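Local coordinates for nuclear inclusion protein A (Tobacco vein mottling virus, PDB 3MMG) that probably acts as a cysteine-type, 3C-like viral protease that cleaves peptide bonds at specific sites, at residues A[31-36]-A[151-156]. The protein carries 3 engineered substitutions. Sequence-based numbering, arbitrary orientation.
Engineered in segment 151-156: Ala-151 (natural residue Cys).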
loop_
_atom_site.group_PDB
_atom_site.type_symbol
_atom_site.label_atom_id
_atom_site.label_comp_id
_atom_site.label_asym_id
_atom_site.label_seq_id
_atom_site.Cartn_x
_atom_site.Cartn_y
_atom_site.Cartn_z
ATOM N N ARG A 31 2.486 -11.423 4.812
ATOM C CA ARG A 31 1.487 -11.419 3.729
ATOM C C ARG A 31 0.763 -10.077 3.712
ATOM O O ARG A 31 0.043 -9.746 4.653
ATOM C CB ARG A 31 0.484 -12.546 3.928
ATOM C CG ARG A 31 1.096 -13.930 3.921
ATOM C CD ARG A 31 0.809 -14.666 2.626
ATOM N NE ARG A 31 0.831 -16.096 2.867
ATOM C CZ ARG A 31 0.330 -17.025 2.056
ATOM N NH1 ARG A 31 -0.234 -16.707 0.894
ATOM N NH2 ARG A 31 0.413 -18.291 2.413
ATOM N N LEU A 32 0.990 -9.306 2.652
ATOM C CA LEU A 32 0.405 -7.973 2.488
ATOM C C LEU A 32 -0.174 -7.827 1.078
ATOM O O LEU A 32 -0.140 -8.772 0.276
ATOM C CB LEU A 32 1.471 -6.878 2.740
ATOM C CG LEU A 32 2.374 -6.825 3.978
ATOM C CD1 LEU A 32 2.897 -5.400 4.179
ATOM C CD2 LEU A 32 1.661 -7.251 5.214
ATOM N N PHE A 33 -0.721 -6.647 0.795
ATOM C CA PHE A 33 -1.139 -6.287 -0.563
ATOM C C PHE A 33 -0.189 -5.236 -1.113
ATOM O O PHE A 33 0.522 -4.552 -0.339
ATOM C CB PHE A 33 -2.565 -5.744 -0.535
ATOM C CG PHE A 33 -3.604 -6.796 -0.258
ATOM C CD1 PHE A 33 -3.937 -7.146 1.048
ATOM C CD2 PHE A 33 -4.215 -7.456 -1.321
ATOM C CE1 PHE A 33 -4.892 -8.141 1.314
ATOM C CE2 PHE A 33 -5.175 -8.445 -1.069
ATOM C CZ PHE A 33 -5.516 -8.776 0.255
ATOM N N GLY A 34 -0.183 -5.108 -2.434
ATOM C CA GLY A 34 0.542 -4.043 -3.112
ATOM C C GLY A 34 -0.257 -3.484 -4.278
ATOM O O GLY A 34 -1.351 -3.982 -4.604
ATOM N N ILE A 35 0.289 -2.443 -4.897
ATOM C CA ILE A 35 -0.300 -1.825 -6.087
ATOM C C ILE A 35 0.697 -1.875 -7.249
ATOM O O ILE A 35 1.792 -1.359 -7.126
ATOM C CB ILE A 35 -0.654 -0.339 -5.818
ATOM C CG1 ILE A 35 -1.562 -0.215 -4.593
ATOM C CG2 ILE A 35 -1.328 0.306 -7.078
ATOM C CD1 ILE A 35 -1.752 1.225 -4.080
ATOM N N GLY A 36 0.330 -2.502 -8.356
ATOM C CA GLY A 36 1.179 -2.490 -9.553
ATOM C C GLY A 36 0.977 -1.247 -10.401
ATOM O O GLY A 36 -0.146 -0.740 -10.549
ATOM N N ALA A 151 -2.598 -4.797 5.261
ATOM C CA ALA A 151 -1.682 -3.669 5.000
ATOM C C ALA A 151 -1.343 -3.650 3.504
ATOM O O ALA A 151 -1.211 -4.711 2.857
ATOM C CB ALA A 151 -0.435 -3.727 5.859
ATOM N N GLY A 152 -1.249 -2.451 2.951
ATOM C CA GLY A 152 -0.951 -2.280 1.523
ATOM C C GLY A 152 -2.175 -2.098 0.656
ATOM O O GLY A 152 -2.047 -1.714 -0.525
ATOM N N SER A 153 -3.360 -2.353 1.222
ATOM C CA SER A 153 -4.626 -2.155 0.510
ATOM C C SER A 153 -4.837 -0.672 0.250
ATOM O O SER A 153 -4.704 0.150 1.178
ATOM C CB SER A 153 -5.807 -2.747 1.293
ATOM O OG SER A 153 -5.596 -4.140 1.563
ATOM N N PRO A 154 -5.139 -0.302 -1.002
ATOM C CA PRO A 154 -5.390 1.122 -1.262
ATOM C C PRO A 154 -6.614 1.695 -0.547
ATOM O O PRO A 154 -7.648 1.030 -0.423
ATOM C CB PRO A 154 -5.601 1.195 -2.781
ATOM C CG PRO A 154 -5.960 -0.192 -3.201
ATOM C CD PRO A 154 -5.251 -1.127 -2.223
ATOM N N LEU A 155 -6.461 2.930 -0.090
ATOM C CA LEU A 155 -7.584 3.775 0.324
ATOM C C LEU A 155 -7.872 4.766 -0.779
ATOM O O LEU A 155 -6.971 5.502 -1.219
ATOM C CB LEU A 155 -7.255 4.510 1.622
ATOM C CG LEU A 155 -7.257 3.715 2.938
ATOM C CD1 LEU A 155 -8.622 3.075 3.212
ATOM C CD2 LEU A 155 -6.121 2.656 2.987
ATOM N N VAL A 156 -9.117 4.760 -1.231
ATOM C CA VAL A 156 -9.512 5.446 -2.460
ATOM C C VAL A 156 -10.520 6.547 -2.133
ATOM O O VAL A 156 -11.497 6.301 -1.424
ATOM C CB VAL A 156 -10.138 4.430 -3.478
ATOM C CG1 VAL A 156 -10.559 5.138 -4.771
ATOM C CG2 VAL A 156 -9.137 3.329 -3.808
#
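Two beta-barrel domains face each other in the chymotrypsin-like fold of clan PA, and here strand 28-37 of the N-terminal sheet meets residues 151-154, the loop that runs into strand 154-157 of the C-terminal barrel and that strand's first residue. Ala-151, engineered in place of the natural Cys, occupies what in this family is the nucleophile position; its methyl touches His-46 and a side chain of the bound peptide. Across the interface that CB lies 4.1 Å from Leu-32 CD1. One backbone hydrogen bond joins the segments: Phe-33 N donates to Ala-151 O at 2.9 Å, with 176° at the hydrogen and the C=O pointing nearly straight at the donor, a geometry that holds the carbonyl of the nucleophile position itself. Gly-152 follows with phi +96°, where a CB would crowd the carbonyl O of Ala-151 and collide with Phe-33 O. Its bare CA instead comes 3.3 Å from Phe-33 O in a CA-H...O contact, so the backbones come close, Phe-33 CA and Gly-152 CA 4.5 Å apart, while its backbone also bonds to His-167. Ser-153 has OG anti to its carbonyl carbon (chi1 -57°), which serves a hydrogen bond with Gln-150 O; the same oxygen approaches the Phe-33 ring obliquely, on the CD1 side. Phe-33, whose CB points toward this segment, also packs its ring on Val-18 and Leu-20. Pro-154 opens the strand and extends the apolar seam between the barrels, crossing Ile-35 obliquely and touching Val-18 and Ile-163. With Ile-35 CG1 anti to its carbonyl carbon, the extended branch (chi2 169°) brings CD1 to 4.1 Å from Pro-154 CB.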